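Local atomic coordinates of polygalacturonase (Pectobacterium carotovorum subsp. carotovorum, PDB entry 1BHE), a protein that hydrolyses the alpha-1,4 links between galacturonosyl units of polygalacturonic acid in plant cell walls, macerating and soft-rotting plant tissue. Residues Thr11-Thr16 with Gln38-Arg43; Ile308-Val313 with Val341-Glu346. One frame throughout, in Å; residues are numbered along the deposited sequence.

Contact 1. Residues Thr11-Thr16 with Gln38-Arg43; sequences TPSSCT and QGKAVR
Ala41 is held by Ser13 and Cys15 from segment 11-16: Ala41 N donates to Ser13 O at 3.0 Å, and Cys15 N donates to Ala41 O at 2.8 Å. This second donor stands 33° out of the carbonyl plane, and the CA of Ser14 also leans on the same oxygen. Beyond the corner at Cys15 a straighter bond follows, Arg43 N to Thr16 O (2.8 Å). The packed side lies around the half-cystine. With chi1 at 55°, Cys15 SG sits between its own backbone N and carbonyl carbon and meets Val42 CG2 at 3.8 Å; its disulfide partner is Cys36, just ahead of 38-43. Pro12 adds CB against Gly39 O (3.4 Å) and, more loosely, against Ala41 CB.

The other side is open and wetter. Lys40 runs its extended chain past Ser13, CG and CD each 3.7 Å from Ser13 OG, and one water takes the N-H of Ser13 and donates to Gly39 O. At the far end Ser14 CB touches Arg43 CB, while the Arg43 guanidinium pairs with Asp68. Such parallel pairing, with helix 26-33 between the strands in sequence and touching Val42, belongs to the N-terminal end of a right-handed parallel beta-helix, the family 28 fold.

Contact 2. Residues Ile308-Val313 with Val341-Glu346; sequences IVIDTV and VVLNGE
Strands 308-311 and 341-344 pair in parallel on successive turns of the beta-helix, Val309 beside Val342, Ile310 beside Leu343 and Asp311 beside Asn344, their axes approaching to 4.7 Å. Four backbone bonds alternate across them: Val342 N to Ile308 O, Ile310 N to Val342 O (2.8 Å), Asn344 N to Ile310 O (2.7 Å) and Thr312 N to Asn344 O.

On the buried face Leu343 CD2 does the touching. It lies 4.0 Å from Ile310 CB, with CG1 and CD1 of the same isoleucine close by, and also reaches Ile308 CG2; the side chains cross obliquely. Ile308 CG2, anti to its backbone N, is the branch that meets this methyl; in Ile310 it is CG1.

The other face turns polar where the strands end. Asp311 and Asn344 slant across one another, carboxylate and amide planes 35° apart, and a water bridges them, donating to Asp311 OD2 and accepting from Asn344 ND2 (2.8 Å each). Each closes an Asx turn: Asp311 OD1 takes Val313 N (2.9 Å) and Asn344 OD1 takes Glu346 N (3.0 Å), both donors coming from above the plane of the accepting group. Each turn thus holds one oxygen, while the water joins OD2 and ND2.

Strand 366-370 flanks 341-344, strand 277-282 lies on the other edge of 308-311, and strands 324-335 and 352-360 cover the isoleucines, Phe330 and Met356 against Ile308, Trp325 and Val354 against Ile310.

How the contacts relate
Contacts 1 and 2 lie on opposite sides of the chain's centre, their own centres 46 Å apart and their nearest atoms about 36 Å apart. Both join parallel strands from neighbouring turns of one beta-helix: contact 1 comes at its N-terminal end, contact 2 late in the chain, with contact 1 closed before contact 2 opens. Between the segments of contact 1 the chain holds a helix and Cys36, the disulfide partner of Cys15; between those of contact 2 runs strand 324-335. Contact 1 is away from the active site. Contact 2 is closer, the side chain of Val309 being about 9 Å from that of His251, an inferred active-site residue.

Contact 1. Residues Thr11-Thr16 with Gln38-Arg43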
loop_
_atom_site.group_PDB
_atom_site.type_symbol
_atom_site.label_atom_id
_atom_site.label_comp_id
_atom_site.label_asym_id
_atom_site.label_seq_id
_atom_site.Cartn_x
_atom_site.Cartn_y
_atom_site.Cartn_z
ATOM N N THR A 11 -10.526 19.491 -2.319
ATOM C CA THR A 11 -11.343 18.677 -3.227
ATOM C C THR A 11 -11.829 19.478 -4.426
ATOM O O THR A 11 -12.321 20.593 -4.280
ATOM C CB THR A 11 -12.562 18.120 -2.502
ATOM O OG1 THR A 11 -12.120 17.613 -1.221
ATOM C CG2 THR A 11 -13.296 17.026 -3.247
ATOM N N PRO A 12 -11.721 18.883 -5.607
ATOM C CA PRO A 12 -12.178 19.501 -6.832
ATOM C C PRO A 12 -13.686 19.699 -6.870
ATOM O O PRO A 12 -14.450 18.998 -6.200
ATOM C CB PRO A 12 -11.775 18.529 -7.936
ATOM C CG PRO A 12 -10.820 17.566 -7.323
ATOM C CD PRO A 12 -11.128 17.543 -5.850
ATOM N N SER A 13 -14.112 20.665 -7.680
ATOM C CA SER A 13 -15.544 20.904 -7.878
ATOM C C SER A 13 -16.038 19.788 -8.795
ATOM O O SER A 13 -15.228 19.190 -9.522
ATOM C CB SER A 13 -15.794 22.281 -8.472
ATOM O OG SER A 13 -15.523 22.276 -9.867
ATOM N N SER A 14 -17.318 19.449 -8.742
ATOM C CA SER A 14 -17.828 18.351 -9.551
ATOM C C SER A 14 -18.143 18.772 -10.978
ATOM O O SER A 14 -18.637 19.885 -11.206
ATOM C CB SER A 14 -19.103 17.793 -8.900
ATOM O OG SER A 14 -20.086 18.819 -8.904
ATOM N N CYS A 15 -17.898 17.881 -11.930
ATOM C CA CYS A 15 -18.258 18.135 -13.320
ATOM C C CYS A 15 -19.670 17.611 -13.585
ATOM O O CYS A 15 -20.452 18.164 -14.356
ATOM C CB CYS A 15 -17.320 17.442 -14.306
ATOM S SG CYS A 15 -17.124 15.652 -14.087
ATOM N N THR A 16 -19.960 16.488 -12.948
ATOM C CA THR A 16 -21.210 15.755 -13.076
ATOM C C THR A 16 -21.552 15.117 -11.731
ATOM O O THR A 16 -20.641 14.754 -10.980
ATOM C CB THR A 16 -21.050 14.622 -14.114
ATOM O OG1 THR A 16 -20.817 15.163 -15.426
ATOM C CG2 THR A 16 -22.272 13.723 -14.197
ATOM N N GLN A 38 -11.223 18.946 -17.206
ATOM C CA GLN A 38 -9.936 18.902 -16.518
ATOM C C GLN A 38 -10.023 19.646 -15.191
ATOM O O GLN A 38 -10.593 20.741 -15.105
ATOM C CB GLN A 38 -8.857 19.518 -17.421
ATOM C CG GLN A 38 -7.531 19.856 -16.778
ATOM C CD GLN A 38 -6.468 20.373 -17.722
ATOM O OE1 GLN A 38 -6.408 20.013 -18.901
ATOM N NE2 GLN A 38 -5.576 21.235 -17.224
ATOM N N GLY A 39 -9.512 19.035 -14.124
ATOM C CA GLY A 39 -9.507 19.644 -12.808
ATOM C C GLY A 39 -10.783 19.486 -12.001
ATOM O O GLY A 39 -10.878 19.992 -10.879
ATOM N N LYS A 40 -11.765 18.766 -12.534
ATOM C CA LYS A 40 -13.027 18.526 -11.845
ATOM C C LYS A 40 -13.191 17.043 -11.544
ATOM O O LYS A 40 -12.377 16.216 -11.959
ATOM C CB LYS A 40 -14.197 19.053 -12.687
ATOM C CG LYS A 40 -14.169 20.569 -12.852
ATOM C CD LYS A 40 -15.494 21.100 -13.381
ATOM C CE LYS A 40 -15.397 22.580 -13.716
ATOM N NZ LYS A 40 -16.752 23.187 -13.892
ATOM N N ALA A 41 -14.263 16.698 -10.825
ATOM C CA ALA A 41 -14.472 15.303 -10.457
ATOM C C ALA A 41 -15.893 14.816 -10.717
ATOM O O ALA A 41 -16.826 15.612 -10.675
ATOM C CB ALA A 41 -14.209 15.149 -8.955
ATOM N N VAL A 42 -16.021 13.518 -10.957
ATOM C CA VAL A 42 -17.342 12.904 -11.105
ATOM C C VAL A 42 -17.785 12.690 -9.654
ATOM O O VAL A 42 -17.020 12.088 -8.895
ATOM C CB VAL A 42 -17.321 11.587 -11.879
ATOM C CG1 VAL A 42 -18.595 10.766 -11.725
ATOM C CG2 VAL A 42 -17.065 11.903 -13.354
ATOM N N ARG A 43 -18.936 13.230 -9.283
ATOM C CA ARG A 43 -19.412 13.126 -7.904
ATOM C C ARG A 43 -20.429 12.000 -7.740
ATOM O O ARG A 43 -21.390 11.888 -8.496
ATOM C CB ARG A 43 -20.023 14.468 -7.472
ATOM C CG ARG A 43 -20.528 14.480 -6.036
ATOM C CD ARG A 43 -21.029 15.844 -5.578
ATOM N NE ARG A 43 -21.611 15.766 -4.238
ATOM C CZ ARG A 43 -22.372 16.676 -3.644
ATOM N NH1 ARG A 43 -22.657 17.826 -4.242
ATOM N NH2 ARG A 43 -22.839 16.452 -2.418
HETATM O O HOH W 1 -12.223 21.978 -9.382
#

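Contact 2. Residues Ile308-Val313 with Val341-Glu346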
loop_
_atom_site.group_PDB
_atom_site.type_symbol
_atom_site.label_atom_id
_atom_site.label_comp_id
_atom_site.label_asym_id
_atom_site.label_seq_id
_atom_site.Cartn_x
_atom_site.Cartn_y
_atom_site.Cartn_z
ATOM N N ILE A 308 11.472 -3.553 15.497
ATOM C CA ILE A 308 12.461 -3.191 14.495
ATOM C C ILE A 308 12.927 -4.469 13.800
ATOM O O ILE A 308 13.346 -5.423 14.456
ATOM C CB ILE A 308 13.691 -2.435 15.026
ATOM C CG1 ILE A 308 13.305 -1.097 15.653
ATOM C CG2 ILE A 308 14.708 -2.215 13.906
ATOM C CD1 ILE A 308 14.431 -0.339 16.320
ATOM N N VAL A 309 12.809 -4.505 12.478
ATOM C CA VAL A 309 13.248 -5.643 11.692
ATOM C C VAL A 309 14.090 -5.181 10.500
ATOM O O VAL A 309 13.619 -4.462 9.621
ATOM C CB VAL A 309 12.118 -6.522 11.124
ATOM C CG1 VAL A 309 12.687 -7.665 10.278
ATOM C CG2 VAL A 309 11.210 -7.112 12.193
ATOM N N ILE A 310 15.342 -5.619 10.471
ATOM C CA ILE A 310 16.243 -5.385 9.352
ATOM C C ILE A 310 16.729 -6.784 8.957
ATOM O O ILE A 310 17.604 -7.357 9.606
ATOM C CB ILE A 310 17.411 -4.435 9.616
ATOM C CG1 ILE A 310 16.915 -3.016 9.897
ATOM C CG2 ILE A 310 18.369 -4.440 8.427
ATOM C CD1 ILE A 310 17.987 -1.979 10.125
ATOM N N ASP A 311 16.103 -7.355 7.934
ATOM C CA ASP A 311 16.425 -8.708 7.512
ATOM C C ASP A 311 16.786 -8.825 6.043
ATOM O O ASP A 311 15.941 -8.640 5.166
ATOM C CB ASP A 311 15.227 -9.629 7.805
ATOM C CG ASP A 311 15.652 -11.080 7.932
ATOM O OD1 ASP A 311 16.713 -11.447 7.387
ATOM O OD2 ASP A 311 14.927 -11.856 8.591
ATOM N N THR A 312 18.031 -9.219 5.783
ATOM C CA THR A 312 18.514 -9.395 4.423
ATOM C C THR A 312 18.243 -10.789 3.881
ATOM O O THR A 312 18.442 -11.036 2.686
ATOM C CB THR A 312 20.028 -9.124 4.310
ATOM O OG1 THR A 312 20.705 -10.145 5.062
ATOM C CG2 THR A 312 20.387 -7.756 4.852
ATOM N N VAL A 313 17.781 -11.716 4.710
ATOM C CA VAL A 313 17.433 -13.056 4.254
ATOM C C VAL A 313 16.044 -13.425 4.774
ATOM O O VAL A 313 15.820 -14.482 5.357
ATOM C CB VAL A 313 18.446 -14.128 4.685
ATOM C CG1 VAL A 313 19.706 -14.099 3.832
ATOM C CG2 VAL A 313 18.813 -13.975 6.155
ATOM N N VAL A 341 13.683 -7.509 18.573
ATOM C CA VAL A 341 14.327 -6.729 17.525
ATOM C C VAL A 341 15.236 -7.664 16.728
ATOM O O VAL A 341 16.129 -8.301 17.294
ATOM C CB VAL A 341 15.139 -5.540 18.054
ATOM C CG1 VAL A 341 16.056 -4.962 16.982
ATOM C CG2 VAL A 341 14.211 -4.452 18.572
ATOM N N VAL A 342 14.991 -7.753 15.426
ATOM C CA VAL A 342 15.775 -8.605 14.549
ATOM C C VAL A 342 16.648 -7.790 13.600
ATOM O O VAL A 342 16.169 -7.006 12.777
ATOM C CB VAL A 342 14.883 -9.555 13.727
ATOM C CG1 VAL A 342 15.718 -10.438 12.812
ATOM C CG2 VAL A 342 14.018 -10.420 14.639
ATOM N N LEU A 343 17.958 -7.982 13.714
ATOM C CA LEU A 343 18.925 -7.306 12.854
ATOM C C LEU A 343 19.810 -8.365 12.201
ATOM O O LEU A 343 20.747 -8.877 12.824
ATOM C CB LEU A 343 19.763 -6.290 13.610
ATOM C CG LEU A 343 19.060 -5.219 14.439
ATOM C CD1 LEU A 343 20.065 -4.461 15.290
ATOM C CD2 LEU A 343 18.268 -4.275 13.546
ATOM N N ASN A 344 19.497 -8.706 10.956
ATOM C CA ASN A 344 20.233 -9.728 10.224
ATOM C C ASN A 344 20.820 -9.201 8.920
ATOM O O ASN A 344 20.092 -8.867 7.986
ATOM C CB ASN A 344 19.310 -10.914 9.941
ATOM C CG ASN A 344 20.012 -12.098 9.317
ATOM O OD1 ASN A 344 21.198 -12.065 8.988
ATOM N ND2 ASN A 344 19.266 -13.182 9.146
ATOM N N GLY A 345 22.150 -9.172 8.844
ATOM C CA GLY A 345 22.851 -8.679 7.676
ATOM C C GLY A 345 23.577 -9.744 6.875
ATOM O O GLY A 345 24.554 -9.442 6.188
ATOM N N GLU A 346 23.091 -10.979 6.918
ATOM C CA GLU A 346 23.679 -12.068 6.135
ATOM C C GLU A 346 23.688 -11.689 4.666
ATOM O O GLU A 346 22.786 -10.995 4.186
ATOM C CB GLU A 346 22.875 -13.346 6.370
ATOM C CG GLU A 346 23.423 -14.624 5.769
ATOM C CD GLU A 346 22.527 -15.823 6.029
ATOM O OE1 GLU A 346 22.055 -15.993 7.175
ATOM O OE2 GLU A 346 22.285 -16.614 5.095
HETATM O O HOH W 2 16.617 -14.038 8.937
#